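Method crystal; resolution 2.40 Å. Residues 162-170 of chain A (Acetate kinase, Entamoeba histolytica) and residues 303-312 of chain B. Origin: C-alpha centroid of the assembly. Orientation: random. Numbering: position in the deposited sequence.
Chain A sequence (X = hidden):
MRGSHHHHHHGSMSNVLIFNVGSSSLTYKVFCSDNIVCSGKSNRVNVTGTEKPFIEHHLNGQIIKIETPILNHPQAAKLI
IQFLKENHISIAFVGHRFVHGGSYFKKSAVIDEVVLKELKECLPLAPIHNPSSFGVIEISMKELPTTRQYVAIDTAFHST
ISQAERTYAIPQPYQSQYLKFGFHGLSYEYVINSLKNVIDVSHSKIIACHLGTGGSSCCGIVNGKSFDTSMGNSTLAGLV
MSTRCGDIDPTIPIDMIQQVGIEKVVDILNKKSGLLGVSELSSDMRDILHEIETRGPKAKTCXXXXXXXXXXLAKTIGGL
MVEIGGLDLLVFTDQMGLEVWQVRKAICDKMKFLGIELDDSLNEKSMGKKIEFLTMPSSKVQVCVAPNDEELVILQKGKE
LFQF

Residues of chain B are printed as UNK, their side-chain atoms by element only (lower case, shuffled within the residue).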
# COMPACT_ATOMS: atom_id res chain seq x y z
N SER A 162 3.64 -6.93 15.98
CA SER A 162 5.09 -7.10 16.04
C SER A 162 5.86 -5.94 15.41
O SER A 162 5.30 -5.13 14.68
CB SER A 162 5.49 -8.42 15.37
OG SER A 162 4.98 -9.53 16.08
N GLN A 163 7.16 -5.88 15.70
CA GLN A 163 8.04 -4.85 15.16
C GLN A 163 8.01 -4.81 13.63
O GLN A 163 7.90 -3.74 13.03
CB GLN A 163 9.48 -5.08 15.64
CG GLN A 163 10.48 -4.06 15.10
CD GLN A 163 11.89 -4.29 15.62
OE1 GLN A 163 12.26 -5.40 15.99
NE2 GLN A 163 12.68 -3.22 15.65
N ALA A 164 8.11 -5.97 13.01
CA ALA A 164 8.16 -6.06 11.55
C ALA A 164 6.89 -5.51 10.89
O ALA A 164 6.96 -4.97 9.79
CB ALA A 164 8.41 -7.49 11.12
N GLU A 165 5.75 -5.66 11.55
CA GLU A 165 4.50 -5.11 11.02
C GLU A 165 4.32 -3.62 11.32
O GLU A 165 3.49 -2.96 10.70
CB GLU A 165 3.28 -5.89 11.54
CG GLU A 165 3.01 -7.20 10.81
CD GLU A 165 4.07 -8.25 11.08
OE1 GLU A 165 4.48 -8.41 12.25
OE2 GLU A 165 4.51 -8.91 10.11
N ARG A 166 5.10 -3.10 12.28
CA ARG A 166 5.02 -1.69 12.65
C ARG A 166 6.06 -0.85 11.91
O ARG A 166 5.96 0.38 11.87
CB ARG A 166 5.24 -1.50 14.16
CG ARG A 166 4.22 -2.18 15.06
CD ARG A 166 4.45 -1.82 16.52
NE ARG A 166 4.08 -0.43 16.81
CZ ARG A 166 4.67 0.33 17.72
NH1 ARG A 166 5.67 -0.14 18.44
NH2 ARG A 166 4.25 1.58 17.91
N THR A 167 7.04 -1.51 11.32
CA THR A 167 8.21 -0.83 10.75
C THR A 167 8.05 -0.52 9.27
O THR A 167 7.80 -1.41 8.45
CB THR A 167 9.49 -1.67 10.95
OG1 THR A 167 9.71 -1.89 12.35
CG2 THR A 167 10.70 -0.96 10.36
N TYR A 168 8.22 0.75 8.92
CA TYR A 168 8.33 1.14 7.52
C TYR A 168 9.78 1.02 7.03
O TYR A 168 10.72 1.25 7.79
CB TYR A 168 7.82 2.57 7.32
CG TYR A 168 6.33 2.70 7.55
CD1 TYR A 168 5.43 2.32 6.57
CD2 TYR A 168 5.84 3.20 8.75
CE1 TYR A 168 4.07 2.43 6.78
CE2 TYR A 168 4.48 3.32 8.97
CZ TYR A 168 3.60 2.93 7.97
OH TYR A 168 2.25 3.05 8.17
N ALA A 169 9.95 0.66 5.77
CA ALA A 169 11.29 0.44 5.22
C ALA A 169 12.05 1.76 4.99
O ALA A 169 12.40 2.10 3.86
CB ALA A 169 11.20 -0.36 3.93
N ILE A 170 12.32 2.48 6.08
CA ILE A 170 13.09 3.72 6.04
C ILE A 170 14.24 3.62 7.04
O ILE A 170 14.16 2.86 8.01
CB ILE A 170 12.20 4.95 6.35
CG1 ILE A 170 11.57 4.84 7.74
CG2 ILE A 170 11.12 5.11 5.29
CD1 ILE A 170 10.59 5.97 8.07
N UNK B 303 17.82 -9.28 9.70
CA UNK B 303 16.65 -10.12 9.89
C UNK B 303 15.38 -9.28 9.80
O UNK B 303 14.36 -9.72 9.25
o UNK B 303 16.66 -13.78 10.57
c UNK B 303 16.71 -10.84 11.24
c UNK B 303 15.67 -13.05 10.55
n UNK B 303 14.64 -13.25 9.74
c UNK B 303 15.59 -11.84 11.47
N UNK B 304 15.44 -8.07 10.34
CA UNK B 304 14.31 -7.15 10.29
C UNK B 304 14.03 -6.72 8.85
O UNK B 304 12.88 -6.69 8.41
c UNK B 304 13.86 -3.61 11.93
c UNK B 304 14.56 -5.92 11.16
c UNK B 304 13.46 -4.85 11.13
c UNK B 304 12.15 -5.42 11.64
N UNK B 305 15.09 -6.40 8.12
CA UNK B 305 14.97 -5.99 6.73
C UNK B 305 14.32 -7.08 5.89
O UNK B 305 13.46 -6.80 5.05
c UNK B 305 16.33 -5.61 6.17
N UNK B 306 14.73 -8.33 6.10
CA UNK B 306 14.15 -9.45 5.38
C UNK B 306 12.67 -9.63 5.73
O UNK B 306 11.84 -9.84 4.84
c UNK B 306 13.33 -14.19 3.61
c UNK B 306 14.11 -13.27 2.93
c UNK B 306 14.62 -12.16 3.59
c UNK B 306 14.91 -10.75 5.66
c UNK B 306 13.06 -14.00 4.96
c UNK B 306 13.57 -12.89 5.61
c UNK B 306 14.35 -11.96 4.94
N UNK B 307 12.34 -9.52 7.01
CA UNK B 307 10.97 -9.68 7.48
C UNK B 307 10.04 -8.60 6.91
O UNK B 307 8.93 -8.90 6.46
o UNK B 307 11.67 -10.95 10.87
c UNK B 307 10.90 -9.68 9.01
o UNK B 307 11.81 -11.89 8.89
c UNK B 307 11.51 -10.93 9.63
N UNK B 308 10.50 -7.36 6.94
CA UNK B 308 9.74 -6.23 6.41
C UNK B 308 9.56 -6.37 4.90
O UNK B 308 8.47 -6.12 4.37
c UNK B 308 9.75 -3.74 5.99
c UNK B 308 10.42 -4.63 8.24
c UNK B 308 10.43 -4.88 6.74
N UNK B 309 10.62 -6.77 4.22
CA UNK B 309 10.59 -6.98 2.77
C UNK B 309 9.58 -8.06 2.38
O UNK B 309 8.80 -7.88 1.44
c UNK B 309 12.04 -7.75 0.79
c UNK B 309 11.88 -9.07 0.40
o UNK B 309 12.22 -8.83 -3.23
c UNK B 309 12.33 -7.15 -1.54
c UNK B 309 11.99 -7.35 2.25
c UNK B 309 11.94 -9.44 -0.94
c UNK B 309 12.16 -8.47 -1.90
c UNK B 309 12.27 -6.80 -0.20
N UNK B 310 9.61 -9.19 3.09
CA UNK B 310 8.71 -10.31 2.83
C UNK B 310 7.26 -9.92 3.15
O UNK B 310 6.34 -10.27 2.40
c UNK B 310 8.01 -12.61 3.63
c UNK B 310 9.11 -11.56 3.64
c UNK B 310 10.41 -12.16 3.11
c UNK B 310 10.33 -12.60 1.66
N UNK B 311 7.07 -9.21 4.25
CA UNK B 311 5.75 -8.77 4.67
C UNK B 311 5.07 -7.93 3.60
O UNK B 311 3.90 -8.15 3.28
c UNK B 311 4.57 -5.04 5.84
c UNK B 311 5.83 -7.98 5.98
c UNK B 311 4.61 -6.04 6.99
n UNK B 311 4.19 -3.68 6.31
c UNK B 311 4.50 -7.46 6.48
N UNK B 312 5.80 -6.97 3.04
CA UNK B 312 5.25 -6.09 2.02
C UNK B 312 4.97 -6.84 0.72
O UNK B 312 3.97 -6.57 0.05
c UNK B 312 4.31 -3.22 1.61
c UNK B 312 5.55 -3.80 0.94
o UNK B 312 4.16 -3.29 2.83
c UNK B 312 6.18 -4.91 1.76
n UNK B 312 3.42 -2.64 0.81

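Chain B contributes ten consecutive residues of a helix that begins before and continues beyond this stretch, packed against a short, weakly bonded helical turn and the loop that follows it in chain A. Position 303 has three side-chain carbons, the third carrying one oxygen and one nitrogen. No atom of it comes near the chain A stretch. The terminal amide and the length of the chain make it Gln B303.

At position 304 there are four carbons, forked at the second, and the CA-to-CB bond points toward chain A. One tip lies 4.0 Å from CA of Ala A164, and the other approaches the amide NE2 of Gln A163. An all-carbon chain forked at its second atom is leucine, Leu B304; its CD2 is 3.9 Å from NE2 of Gln A163, and its CD1 is 4.3 Å from both CB of Ala A164 and OG1 of Thr A167.

Position 305 holds a single carbon, directed away from chain A, and is therefore Ala B305. Position 306 has one carbon followed by a ring of six carbons with no oxygen, out of reach of the partner: Phe B306.

Two carbons, the second bearing two oxygens, occupy position 307, and the first, CB, packs 3.9 Å from CB of Ala A164. This short carboxylate is Asp B307. Its OD1 accepts a hydrogen bond of 3.3 Å from NE2 of Gln B303, one turn earlier, so the acid is engaged within its own helix.

Position 308 shows one carbon carrying two more, with both tips close to chain A; branching at the first carbon with equal arms identifies Val B308. CG2 lies 3.8 Å from O of Ala A164, and CG1 lies 3.9 Å from O of Thr A167 and 4.2 Å from CB of Ala A169, so the fork reaches both the turn and the loop that follows it.

At position 309 a carbon leads to a six-carbon ring bearing one oxygen, and the side chain starts away from the partner: Tyr B309. Position 310 has four carbons, forked at the first, one arm two carbons long, and does not reach chain A; this is Ile B310.

Position 311 carries four carbons in a row ending in nitrogen, and carbons of this chain lie against O of Ala A164 and OE2 of Glu A165. The pattern is that of Lys B311, with CD 3.8 Å from O of Ala A164 and CG 3.9 Å from OE2 of Glu A165. Position 312 again has three carbons with one oxygen and one nitrogen on the third, and touches nothing in the chain A stretch: Gln B312.

The contact rests on shape rather than polar pairing, since no hydrogen bond crosses it. Leu B304, Val B308 and Lys B311 recur at about one helical turn, presenting a common face to Ala A164; the backbones come close here, with its CA 5.4 Å from CA of Val B308. Within chain A, OG1 of Thr A167 donates a 2.7 Å hydrogen bond to O of Gln A163, tying the turn together beside the leucine and valine.

Chain B 303-312: QLAFDVYIKQ
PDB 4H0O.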